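Local coordinates for major capsid protein P2 (PDB 2VVF), which forms the icosahedral outer shell of the membrane-containing marine bacteriophage PM2 as homotrimers of a double jelly-roll subunit, at residues D33-G38 against A78-F83; T40-K45 against T61-I66. All blocks are in the same frame, centred on the assembly; numbering follows the deposited sequence.

Interaction 1: residues D33-G38 against A78-F83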
loop_
_atom_site.group_PDB
_atom_site.type_symbol
_atom_site.label_atom_id
_atom_site.label_comp_id
_atom_site.label_asym_id
_atom_site.label_seq_id
_atom_site.Cartn_x
_atom_site.Cartn_y
_atom_site.Cartn_z
ATOM N N ASP A 33 1.147 -18.401 -13.041
ATOM C CA ASP A 33 1.523 -19.124 -11.832
ATOM C C ASP A 33 2.037 -20.523 -12.152
ATOM O O ASP A 33 1.287 -21.378 -12.621
ATOM C CB ASP A 33 0.344 -19.195 -10.858
ATOM C CG ASP A 33 -0.282 -17.835 -10.599
ATOM O OD1 ASP A 33 0.471 -16.864 -10.374
ATOM O OD2 ASP A 33 -1.526 -17.735 -10.624
ATOM N N LEU A 34 3.320 -20.749 -11.896
ATOM C CA LEU A 34 3.934 -22.042 -12.165
ATOM C C LEU A 34 4.109 -22.866 -10.895
ATOM O O LEU A 34 4.879 -22.502 -10.008
ATOM C CB LEU A 34 5.281 -21.866 -12.871
ATOM C CG LEU A 34 6.080 -23.146 -13.137
ATOM C CD1 LEU A 34 5.375 -24.019 -14.163
ATOM C CD2 LEU A 34 7.495 -22.815 -13.587
ATOM N N ARG A 35 3.389 -23.979 -10.820
ATOM C CA ARG A 35 3.471 -24.872 -9.672
ATOM C C ARG A 35 4.532 -25.933 -9.941
ATOM O O ARG A 35 4.585 -26.505 -11.026
ATOM C CB ARG A 35 2.112 -25.532 -9.414
ATOM C CG ARG A 35 2.059 -26.379 -8.153
ATOM C CD ARG A 35 0.644 -26.855 -7.868
ATOM N NE ARG A 35 -0.176 -25.817 -7.246
ATOM C CZ ARG A 35 0.010 -25.356 -6.014
ATOM N NH1 ARG A 35 0.992 -25.836 -5.265
ATOM N NH2 ARG A 35 -0.785 -24.414 -5.530
ATOM N N TYR A 36 5.391 -26.175 -8.957
ATOM C CA TYR A 36 6.465 -27.149 -9.108
ATOM C C TYR A 36 6.593 -28.058 -7.894
ATOM O O TYR A 36 6.296 -27.660 -6.766
ATOM C CB TYR A 36 7.796 -26.437 -9.354
ATOM C CG TYR A 36 8.232 -25.556 -8.202
ATOM C CD1 TYR A 36 7.901 -24.206 -8.168
ATOM C CD2 TYR A 36 8.954 -26.081 -7.136
ATOM C CE1 TYR A 36 8.286 -23.399 -7.109
ATOM C CE2 TYR A 36 9.340 -25.282 -6.071
ATOM C CZ TYR A 36 9.006 -23.943 -6.062
ATOM O OH TYR A 36 9.392 -23.150 -5.006
ATOM N N SER A 37 7.055 -29.279 -8.136
ATOM C CA SER A 37 7.261 -30.260 -7.080
ATOM C C SER A 37 8.165 -31.367 -7.615
ATOM O O SER A 37 8.172 -31.645 -8.814
ATOM C CB SER A 37 5.923 -30.835 -6.603
ATOM O OG SER A 37 5.514 -31.927 -7.408
ATOM N N GLY A 38 8.947 -31.973 -6.728
ATOM C CA GLY A 38 9.872 -33.025 -7.130
ATOM C C GLY A 38 11.090 -32.405 -7.811
ATOM O O GLY A 38 11.872 -33.092 -8.470
ATOM N N ALA A 78 5.756 -21.513 -1.197
ATOM C CA ALA A 78 6.535 -22.696 -1.537
ATOM C C ALA A 78 5.729 -23.621 -2.442
ATOM O O ALA A 78 4.564 -23.914 -2.167
ATOM C CB ALA A 78 6.964 -23.426 -0.276
ATOM N N GLY A 79 6.352 -24.071 -3.524
ATOM C CA GLY A 79 5.690 -24.961 -4.467
ATOM C C GLY A 79 5.094 -24.188 -5.638
ATOM O O GLY A 79 4.534 -24.778 -6.558
ATOM N N VAL A 80 5.217 -22.866 -5.602
ATOM C CA VAL A 80 4.690 -22.027 -6.670
ATOM C C VAL A 80 5.544 -20.789 -6.903
ATOM O O VAL A 80 6.035 -20.169 -5.959
ATOM C CB VAL A 80 3.215 -21.637 -6.426
ATOM C CG1 VAL A 80 2.549 -21.225 -7.734
ATOM C CG2 VAL A 80 2.456 -22.780 -5.772
ATOM N N VAL A 81 5.703 -20.428 -8.171
ATOM C CA VAL A 81 6.458 -19.242 -8.556
ATOM C C VAL A 81 5.714 -18.564 -9.700
ATOM O O VAL A 81 5.345 -19.207 -10.683
ATOM C CB VAL A 81 7.920 -19.575 -8.918
ATOM C CG1 VAL A 81 7.989 -20.355 -10.219
ATOM C CG2 VAL A 81 8.752 -18.302 -8.997
ATOM N N SER A 82 5.449 -17.273 -9.547
ATOM C CA SER A 82 4.686 -16.536 -10.545
ATOM C C SER A 82 5.517 -15.629 -11.438
ATOM O O SER A 82 6.532 -15.076 -11.018
ATOM C CB SER A 82 3.577 -15.721 -9.872
ATOM O OG SER A 82 2.760 -16.541 -9.053
ATOM N N PHE A 83 5.051 -15.465 -12.672
ATOM C CA PHE A 83 5.684 -14.579 -13.637
ATOM C C PHE A 83 4.828 -13.326 -13.662
ATOM O O PHE A 83 3.762 -13.311 -14.277
ATOM C CB PHE A 83 5.685 -15.212 -15.030
ATOM C CG PHE A 83 6.700 -16.305 -15.204
ATOM C CD1 PHE A 83 7.901 -16.059 -15.850
ATOM C CD2 PHE A 83 6.442 -17.588 -14.752
ATOM C CE1 PHE A 83 8.831 -17.069 -16.022
ATOM C CE2 PHE A 83 7.367 -18.600 -14.924
ATOM C CZ PHE A 83 8.561 -18.340 -15.559
#
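The ring of Y36 lies over the backbone of G79, with G79 CA 4.0 Å from the ring centroid and 16° off its normal, a CH-pi contact; the peptide carbon G79 C sits above the same face, displaced toward the rim. V81 N approaches the ring edge near its plane. Y36 CG stands between its own N and carbonyl carbon (chi1 63°), and from there the ring lies over G79. The backbone of the same residue joins in: Y36 N donates to G79 O over 2.9 Å. The two antiparallel strands belong to a sheet of the N-terminal jelly roll, and L34 and V81 form their hydrogen-bonded pair: L34 N reaches V81 O at 2.8 Å and V81 N reaches L34 O at 2.9 Å. On the sheet face that carries them, the L34 and V81 side chains lie alongside each other, and L34 CB meets the edge of the F83 ring. The other face carries D33, R35, V80 and S82 and meets a second subunit of the trimer. There V80 CG2 packs over one face of the R35 guanidinium, 3.4 Å from R35 NH1, while R35 NH2 forms a salt bridge with D202 of the second subunit. S82 OG donates to D33 OD1 over 2.7 Å on the anti side of the carboxylate, and Y205 and Q209 of that subunit hydrogen-bond to S82 OG and D33 OD1 respectively.

Interaction 2: residues T40-K45 against T61-I66; sequences TPSQIK and TLNDLI
P41 and I66 meet where a short 3-10 turn, residues 41-43, packs against the first turn of helix 63-71 in the N-terminal jelly roll. The turn leads into strand 44-51, and strand 54-59 brings the chain back to the helix, so the contact closes a beta-hairpin at its base. The tight part lies on the side of P41, I44, L62 and I66. I66 CD1 reaches the proline ring at P41 CG, 3.4 Å away, and is almost as near P41 CB; the two side chains cross obliquely. Deeper in, I44 and L62 extend together, with I44 CB 3.7 Å from L62 CB. The I44 CG1 branch is anti to the carbonyl carbon (chi1 -60°), leaving CG2 as the branch that also faces L62 CB. P41 O comes within 3.1 Å of L62 CB, while it accepts from I44 N within its own turn. Y36 covers P41 and I66 from the neighbouring sheet.

The other side is looser and more open to solvent. S42 is exposed and offers N63 little more than a van der Waals touch, S42 OG to N63 CB at 4.1 Å, and K45 meets T61 chiefly through the backbone, as a non-hydrogen-bonded antiparallel pair. I44 O accepts from L62 N over 2.9 Å, and T61 CA adds a CH...O contact to the same oxygen. N63 N has two acceptors: its bond to P41 O is weak, 3.4 Å with an angle of 120° at the hydrogen, whereas the capping bond to T61 OG1 spans 3.1 Å.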
loop_
_atom_site.group_PDB
_atom_site.type_symbol
_atom_site.label_atom_id
_atom_site.label_comp_id
_atom_site.label_asym_id
_atom_site.label_seq_id
_atom_site.Cartn_x
_atom_site.Cartn_y
_atom_site.Cartn_z
ATOM N N THR A 40 13.731 -28.522 -7.441
ATOM C CA THR A 40 13.994 -27.231 -6.817
ATOM C C THR A 40 14.017 -26.137 -7.879
ATOM O O THR A 40 14.264 -26.407 -9.055
ATOM C CB THR A 40 15.298 -27.247 -5.993
ATOM O OG1 THR A 40 16.423 -27.055 -6.861
ATOM C CG2 THR A 40 15.450 -28.567 -5.254
ATOM N N PRO A 41 13.750 -24.903 -7.464
ATOM C CA PRO A 41 13.750 -23.778 -8.392
ATOM C C PRO A 41 15.109 -23.649 -9.070
ATOM O O PRO A 41 15.201 -23.247 -10.231
ATOM C CB PRO A 41 13.495 -22.577 -7.478
ATOM C CG PRO A 41 12.724 -23.138 -6.341
ATOM C CD PRO A 41 13.280 -24.516 -6.123
ATOM N N SER A 42 16.160 -24.007 -8.340
ATOM C CA SER A 42 17.518 -23.943 -8.864
ATOM C C SER A 42 17.774 -25.076 -9.856
ATOM O O SER A 42 18.743 -25.042 -10.615
ATOM C CB SER A 42 18.538 -23.994 -7.723
ATOM O OG SER A 42 17.964 -23.539 -6.509
ATOM N N GLN A 43 16.894 -26.072 -9.849
ATOM C CA GLN A 43 17.016 -27.207 -10.756
ATOM C C GLN A 43 16.293 -26.941 -12.075
ATOM O O GLN A 43 16.357 -27.749 -13.003
ATOM C CB GLN A 43 16.512 -28.494 -10.098
ATOM C CG GLN A 43 17.620 -29.339 -9.482
ATOM C CD GLN A 43 17.108 -30.322 -8.449
ATOM O OE1 GLN A 43 15.903 -30.425 -8.212
ATOM N NE2 GLN A 43 18.025 -31.056 -7.826
ATOM N N ILE A 44 15.615 -25.801 -12.153
ATOM C CA ILE A 44 14.928 -25.391 -13.375
ATOM C C ILE A 44 15.808 -24.321 -14.009
ATOM O O ILE A 44 15.688 -23.136 -13.695
ATOM C CB ILE A 44 13.513 -24.857 -13.083
ATOM C CG1 ILE A 44 12.660 -25.939 -12.418
ATOM C CG2 ILE A 44 12.857 -24.363 -14.362
ATOM C CD1 ILE A 44 12.222 -27.038 -13.360
ATOM N N LYS A 45 16.734 -24.757 -14.857
ATOM C CA LYS A 45 17.710 -23.859 -15.462
ATOM C C LYS A 45 17.337 -23.245 -16.806
ATOM O O LYS A 45 16.402 -23.682 -17.473
ATOM C CB LYS A 45 19.071 -24.551 -15.562
ATOM C CG LYS A 45 19.416 -25.417 -14.360
ATOM C CD LYS A 45 20.505 -26.424 -14.698
ATOM C CE LYS A 45 20.015 -27.443 -15.715
ATOM N NZ LYS A 45 21.123 -28.293 -16.237
ATOM N N THR A 61 18.229 -19.541 -13.436
ATOM C CA THR A 61 17.440 -20.585 -12.789
ATOM C C THR A 61 16.123 -19.986 -12.305
ATOM O O THR A 61 15.989 -18.767 -12.199
ATOM C CB THR A 61 18.200 -21.270 -11.638
ATOM O OG1 THR A 61 17.942 -20.579 -10.409
ATOM C CG2 THR A 61 19.693 -21.284 -11.910
ATOM N N LEU A 62 15.150 -20.845 -12.027
ATOM C CA LEU A 62 13.844 -20.390 -11.563
ATOM C C LEU A 62 13.943 -19.668 -10.223
ATOM O O LEU A 62 13.041 -18.925 -9.842
ATOM C CB LEU A 62 12.869 -21.565 -11.464
ATOM C CG LEU A 62 11.382 -21.214 -11.519
ATOM C CD1 LEU A 62 11.037 -20.527 -12.832
ATOM C CD2 LEU A 62 10.532 -22.458 -11.318
ATOM N N ASN A 63 15.046 -19.886 -9.515
ATOM C CA ASN A 63 15.262 -19.254 -8.219
ATOM C C ASN A 63 15.433 -17.746 -8.353
ATOM O O ASN A 63 15.167 -16.997 -7.414
ATOM C CB ASN A 63 16.479 -19.857 -7.518
ATOM C CG ASN A 63 16.588 -19.420 -6.071
ATOM O OD1 ASN A 63 15.625 -19.505 -5.312
ATOM N ND2 ASN A 63 17.762 -18.930 -5.687
ATOM N N ASP A 64 15.884 -17.309 -9.523
ATOM C CA ASP A 64 16.081 -15.891 -9.783
ATOM C C ASP A 64 14.737 -15.185 -9.937
ATOM O O ASP A 64 14.625 -13.980 -9.696
ATOM C CB ASP A 64 16.944 -15.687 -11.030
ATOM C CG ASP A 64 18.428 -15.761 -10.727
ATOM O OD1 ASP A 64 19.005 -16.865 -10.850
ATOM O OD2 ASP A 64 19.012 -14.722 -10.349
ATOM N N LEU A 65 13.715 -15.943 -10.326
ATOM C CA LEU A 65 12.374 -15.394 -10.472
ATOM C C LEU A 65 11.752 -15.262 -9.086
ATOM O O LEU A 65 10.969 -14.347 -8.824
ATOM C CB LEU A 65 11.511 -16.298 -11.354
ATOM C CG LEU A 65 10.048 -15.877 -11.532
ATOM C CD1 LEU A 65 9.943 -14.546 -12.261
ATOM C CD2 LEU A 65 9.250 -16.952 -12.252
ATOM N N ILE A 66 12.131 -16.175 -8.196
ATOM C CA ILE A 66 11.651 -16.159 -6.819
ATOM C C ILE A 66 12.246 -14.954 -6.096
ATOM O O ILE A 66 11.573 -14.293 -5.306
ATOM C CB ILE A 66 12.013 -17.465 -6.088
ATOM C CG1 ILE A 66 11.145 -18.621 -6.590
ATOM C CG2 ILE A 66 11.867 -17.290 -4.585
ATOM C CD1 ILE A 66 11.560 -19.972 -6.049
#

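How the interactions relate
Helix 63-71 and the residue before it join the two contacts, packing on the strand pair of interaction 1 and bearing one side of interaction 2. V81 bridges to both: its CG2 lies 3.4 Å from I66 CG1, and its CG1 lies 3.5 Å from L62 CD2. In sequence, 40-45 and 61-66 are nested inside the loop closed by 33-38 and 78-83. Interaction 1 is mostly buried and combines regular strand bonding with a mainly polar face turned to a second subunit. Interaction 2 is only partly buried and touches no other chain of the assembly; its apolar side adjoins L34, Y36 and V81, while its polar bonds are irregular ones where a turn meets the chain entering a helix.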